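Local coordinates for protein glucose-6-phosphate isomerase (Plasmodium falciparum, PDB 3QKI) that probably interconverts glucose 6-phosphate and fructose 6-phosphate, the second step of glycolysis, as a member of the GPI family, at residues Glu345-Leu348 with Glu354-Pro357; Leu362-Asn367 with Glu534-Ala539. All coordinates share one frame; numbering follows the deposited sequence.

Both interactions hold helix 356-371, one at its beginning and the other further along. Interaction 1 ties that beginning to the end of the preceding helix 330-349 across a short turn; interaction 2 reaches helix 523-543, far along the chain. The two meet at helix 523-543: Phe347 and Pro357 of interaction 1 pack on Ser535, and Phe347 also on Ala539. Both are largely buried, but interaction 1 includes the exposed Glu354, whereas both touching residues of interaction 2 are buried. Interaction 1 mixes apolar packing with hydrogen bonds of an imidazole and an amide side chain to backbone groups at helix ends, while interaction 2 buries less surface and rests on one polar pair within a network of charged groups.

Interaction 1. Residues Glu345-Leu348 with Glu354-Pro357; sequences EHFL and ENIP
The short turn joining helix 330-349 to helix 356-371 is tied at both ends by side chains, with His346 and Phe347 from the first helix meeting Asn355, Ile356 and Pro357 at the start of the second. His346 reaches over with its CG anti to the backbone N (chi1 171°), and its ring edge faces the backbone of the new helix. NE2 lies 3.0 Å from Ile356 N and accepts its hydrogen nearly in the imidazole plane, at an N-H...N angle of 160°. Along the same edge, CE1 of His346 approaches Glu354 O at 3.3 Å, and CD2 of His346 comes within 3.7 Å of CD of Pro357. The ring is also stacked with Phe61 of strand 58-61.

Asn355 is the N-cap of helix 356-371. From this position its ND2 returns to Phe347 O (2.8 Å), the donor tilted out of the carbonyl plane, and it also bonds Ala350 O. Its OD1 makes a weak bond to Val358 N, in the first turn of the helix, and lies 3.8 Å from CD1 of Phe347 at the edge of the phenyl ring, which stands almost perpendicular to the amide. CB of Pro357 packs against CD1 of Phe347 at 4.0 Å.

One amide thus serves a carbonyl in the last turn of helix 330-349, another just after it and, weakly, an N-H of the next helix, while the imidazole takes another of that helix's first N-H groups. Accepting through NE2 is consistent with a neutral His346 protonated at ND1.

Interaction 2. Residues Leu362-Asn367 with Glu534-Ala539; sequences LTSFYN and ESRIVA
Ser364 and Arg536 make the whole of this contact, burying nearly equal areas where helix 356-371 passes helix 523-543. The helices do not mesh here: CA of Ser364 and CA of Arg536 are 9.2 Å apart, and the arginine side chain spans the interval. It leaves its helix with CG anti to the backbone N and then bends sharply at chi2 (-99°), which swings the guanidinium round toward the serine. NH2 of Arg536 donates to OG of Ser364 over 3.2 Å. The bond is rather long but nearly straight, with an N-H...O angle of 167°, and the hydroxyl lies at the guanidinium edge, close to its plane. CB of Ser364, which points toward the other helix, sits almost as close to NH2 of Arg536, at 3.3 Å.

The pair belongs to a wider polar network. Glu540, on the same helix as Arg536, takes NE of Arg536 in a salt bridge through OE1 and Ser364 OG in a hydrogen bond through OE2, while NH2 of Arg536 is also paired with Glu444 on strand 443-448. Gln417 NE2 bonds the serine hydroxyl as well.

Since OG of Ser364 receives hydrogens from a guanidinium and an amide, its own proton probably goes to the carboxylate of Glu540. Two carboxylates would balance the buried positive charge of Arg536, and bonds at both NE and NH2 fix the guanidinium's rotation. Hydrogen bonds and ion pairs, rather than apolar interdigitation, therefore join two helices to an interior strand of the mixed sheet, through Glu444, and to the residue preceding its outer strand 418-420, through Gln417.

Interaction 1. Residues Glu345-Leu348 with Glu354-Pro357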
loop_
_atom_site.group_PDB
_atom_site.type_symbol
_atom_site.label_atom_id
_atom_site.label_comp_id
_atom_site.label_asym_id
_atom_site.label_seq_id
_atom_site.Cartn_x
_atom_site.Cartn_y
_atom_site.Cartn_z
ATOM N N GLU A 345 3.014 10.765 27.790
ATOM C CA GLU A 345 3.504 10.793 29.183
ATOM C C GLU A 345 4.419 9.621 29.488
ATOM O O GLU A 345 5.455 9.793 30.136
ATOM C CB GLU A 345 2.330 10.844 30.180
ATOM C CG GLU A 345 1.581 12.165 30.147
ATOM C CD GLU A 345 2.267 13.295 30.895
ATOM O OE1 GLU A 345 2.366 13.199 32.136
ATOM O OE2 GLU A 345 2.674 14.286 30.248
ATOM N N HIS A 346 4.071 8.433 28.964
ATOM C CA HIS A 346 4.880 7.227 29.102
ATOM C C HIS A 346 6.218 7.445 28.378
ATOM O O HIS A 346 7.289 7.207 28.952
ATOM C CB HIS A 346 4.141 6.006 28.493
ATOM C CG HIS A 346 4.993 4.794 28.396
ATOM N ND1 HIS A 346 5.274 4.015 29.512
ATOM C CD2 HIS A 346 5.640 4.276 27.326
ATOM C CE1 HIS A 346 6.067 3.045 29.091
ATOM N NE2 HIS A 346 6.318 3.156 27.780
ATOM N N PHE A 347 6.151 7.924 27.132
ATOM C CA PHE A 347 7.346 8.187 26.327
ATOM C C PHE A 347 8.317 9.167 27.036
ATOM O O PHE A 347 9.528 8.939 27.075
ATOM C CB PHE A 347 6.930 8.750 24.958
ATOM C CG PHE A 347 8.050 9.152 24.023
ATOM C CD1 PHE A 347 9.163 8.328 23.843
ATOM C CD2 PHE A 347 7.938 10.285 23.237
ATOM C CE1 PHE A 347 10.171 8.679 22.947
ATOM C CE2 PHE A 347 8.927 10.616 22.309
ATOM C CZ PHE A 347 10.019 9.798 22.141
ATOM N N LEU A 348 7.774 10.247 27.593
ATOM C CA LEU A 348 8.597 11.250 28.256
ATOM C C LEU A 348 9.196 10.761 29.577
ATOM O O LEU A 348 10.374 11.029 29.855
ATOM C CB LEU A 348 7.751 12.512 28.504
ATOM C CG LEU A 348 8.413 13.667 29.271
ATOM C CD1 LEU A 348 9.569 14.288 28.462
ATOM C CD2 LEU A 348 7.381 14.748 29.607
ATOM N N GLU A 354 12.210 0.442 30.168
ATOM C CA GLU A 354 10.788 0.176 30.323
ATOM C C GLU A 354 9.947 1.085 29.411
ATOM O O GLU A 354 8.715 1.104 29.510
ATOM C CB GLU A 354 10.363 0.332 31.804
ATOM C CG GLU A 354 11.080 -0.587 32.787
ATOM C CD GLU A 354 11.047 -2.085 32.519
ATOM O OE1 GLU A 354 9.980 -2.611 32.122
ATOM O OE2 GLU A 354 12.097 -2.738 32.724
ATOM N N ASN A 355 10.618 1.811 28.514
ATOM C CA ASN A 355 9.998 2.779 27.621
ATOM C C ASN A 355 9.681 2.120 26.259
ATOM O O ASN A 355 10.577 1.881 25.437
ATOM C CB ASN A 355 10.928 3.984 27.502
ATOM C CG ASN A 355 10.289 5.195 26.894
ATOM O OD1 ASN A 355 9.631 5.124 25.840
ATOM N ND2 ASN A 355 10.521 6.347 27.521
ATOM N N ILE A 356 8.408 1.796 26.052
ATOM C CA ILE A 356 7.911 1.081 24.864
ATOM C C ILE A 356 8.300 1.732 23.507
ATOM O O ILE A 356 8.966 1.061 22.715
ATOM C CB ILE A 356 6.416 0.684 25.017
ATOM C CG1 ILE A 356 6.276 -0.413 26.070
ATOM C CG2 ILE A 356 5.799 0.226 23.676
ATOM C CD1 ILE A 356 4.889 -0.577 26.650
ATOM N N PRO A 357 8.004 3.022 23.238
ATOM C CA PRO A 357 8.445 3.612 21.946
ATOM C C PRO A 357 9.969 3.650 21.790
ATOM O O PRO A 357 10.479 3.518 20.679
ATOM C CB PRO A 357 7.886 5.035 21.991
ATOM C CG PRO A 357 6.879 5.054 23.090
ATOM C CD PRO A 357 7.224 3.995 24.043
#

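Interaction 2. Residues Leu362-Asn367 with Glu534-Ala539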
loop_
_atom_site.group_PDB
_atom_site.type_symbol
_atom_site.label_atom_id
_atom_site.label_comp_id
_atom_site.label_asym_id
_atom_site.label_seq_id
_atom_site.Cartn_x
_atom_site.Cartn_y
_atom_site.Cartn_z
ATOM N N LEU A 362 14.849 1.533 19.271
ATOM C CA LEU A 362 16.161 0.867 19.421
ATOM C C LEU A 362 16.237 -0.416 18.607
ATOM O O LEU A 362 17.260 -0.687 17.993
ATOM C CB LEU A 362 16.491 0.583 20.893
ATOM C CG LEU A 362 16.869 1.799 21.769
ATOM C CD1 LEU A 362 16.857 1.413 23.240
ATOM C CD2 LEU A 362 18.216 2.324 21.409
ATOM N N THR A 363 15.124 -1.184 18.580
ATOM C CA THR A 363 15.003 -2.434 17.825
ATOM C C THR A 363 15.138 -2.139 16.330
ATOM O O THR A 363 15.896 -2.816 15.641
ATOM C CB THR A 363 13.676 -3.108 18.172
ATOM O OG1 THR A 363 13.672 -3.433 19.567
ATOM C CG2 THR A 363 13.417 -4.344 17.362
ATOM N N SER A 364 14.402 -1.131 15.840
ATOM C CA SER A 364 14.417 -0.705 14.442
ATOM C C SER A 364 15.840 -0.275 14.023
ATOM O O SER A 364 16.318 -0.681 12.963
ATOM C CB SER A 364 13.433 0.439 14.261
ATOM O OG SER A 364 13.383 0.921 12.926
ATOM N N PHE A 365 16.498 0.545 14.856
ATOM C CA PHE A 365 17.859 1.047 14.671
ATOM C C PHE A 365 18.846 -0.120 14.600
ATOM O O PHE A 365 19.698 -0.151 13.719
ATOM C CB PHE A 365 18.209 2.008 15.835
ATOM C CG PHE A 365 19.645 2.473 15.871
ATOM C CD1 PHE A 365 20.101 3.452 14.995
ATOM C CD2 PHE A 365 20.545 1.933 16.789
ATOM C CE1 PHE A 365 21.434 3.887 15.037
ATOM C CE2 PHE A 365 21.880 2.341 16.810
ATOM C CZ PHE A 365 22.318 3.316 15.934
ATOM N N TYR A 366 18.720 -1.085 15.545
ATOM C CA TYR A 366 19.553 -2.279 15.631
ATOM C C TYR A 366 19.446 -3.132 14.342
ATOM O O TYR A 366 20.467 -3.437 13.726
ATOM C CB TYR A 366 19.104 -3.082 16.860
ATOM C CG TYR A 366 19.835 -4.383 17.087
ATOM C CD1 TYR A 366 21.118 -4.401 17.633
ATOM C CD2 TYR A 366 19.207 -5.605 16.860
ATOM C CE1 TYR A 366 21.783 -5.597 17.881
ATOM C CE2 TYR A 366 19.864 -6.814 17.104
ATOM C CZ TYR A 366 21.149 -6.803 17.626
ATOM O OH TYR A 366 21.791 -7.989 17.877
ATOM N N ASN A 367 18.211 -3.462 13.918
ATOM C CA ASN A 367 17.970 -4.238 12.688
ATOM C C ASN A 367 18.521 -3.567 11.461
ATOM O O ASN A 367 19.141 -4.233 10.622
ATOM C CB ASN A 367 16.483 -4.521 12.506
ATOM C CG ASN A 367 15.978 -5.563 13.460
ATOM O OD1 ASN A 367 16.744 -6.369 13.967
ATOM N ND2 ASN A 367 14.679 -5.553 13.740
ATOM N N GLU A 534 4.327 7.845 16.585
ATOM C CA GLU A 534 4.874 9.223 16.535
ATOM C C GLU A 534 6.080 9.306 17.503
ATOM O O GLU A 534 7.138 9.814 17.130
ATOM C CB GLU A 534 3.816 10.275 16.936
ATOM C CG GLU A 534 2.701 10.503 15.920
ATOM C CD GLU A 534 1.734 11.619 16.288
ATOM O OE1 GLU A 534 1.769 12.090 17.450
ATOM O OE2 GLU A 534 0.966 12.058 15.401
ATOM N N SER A 535 5.941 8.714 18.700
ATOM C CA SER A 535 7.016 8.671 19.701
ATOM C C SER A 535 8.203 7.851 19.185
ATOM O O SER A 535 9.336 8.309 19.291
ATOM C CB SER A 535 6.508 8.101 21.017
ATOM O OG SER A 535 5.421 8.851 21.523
ATOM N N ARG A 536 7.945 6.662 18.594
ATOM C CA ARG A 536 8.987 5.800 18.042
ATOM C C ARG A 536 9.808 6.531 16.998
ATOM O O ARG A 536 11.031 6.445 17.040
ATOM C CB ARG A 536 8.367 4.496 17.461
ATOM C CG ARG A 536 9.354 3.527 16.807
ATOM C CD ARG A 536 9.339 3.707 15.300
ATOM N NE ARG A 536 10.066 2.664 14.566
ATOM C CZ ARG A 536 9.537 1.498 14.202
ATOM N NH1 ARG A 536 8.294 1.188 14.541
ATOM N NH2 ARG A 536 10.255 0.628 13.507
ATOM N N ILE A 537 9.141 7.260 16.063
ATOM C CA ILE A 537 9.827 8.019 15.009
ATOM C C ILE A 537 10.688 9.159 15.561
ATOM O O ILE A 537 11.834 9.328 15.128
ATOM C CB ILE A 537 8.859 8.411 13.866
ATOM C CG1 ILE A 537 8.517 7.154 13.008
ATOM C CG2 ILE A 537 9.375 9.546 13.005
ATOM C CD1 ILE A 537 9.778 6.240 12.528
ATOM N N VAL A 538 10.166 9.889 16.552
ATOM C CA VAL A 538 10.897 10.965 17.210
ATOM C C VAL A 538 12.161 10.376 17.909
ATOM O O VAL A 538 13.252 10.905 17.720
ATOM C CB VAL A 538 9.986 11.767 18.180
ATOM C CG1 VAL A 538 10.804 12.610 19.154
ATOM C CG2 VAL A 538 8.992 12.626 17.407
ATOM N N ALA A 539 12.013 9.257 18.641
ATOM C CA ALA A 539 13.130 8.599 19.330
ATOM C C ALA A 539 14.153 8.117 18.315
ATOM O O ALA A 539 15.349 8.309 18.523
ATOM C CB ALA A 539 12.636 7.425 20.167
#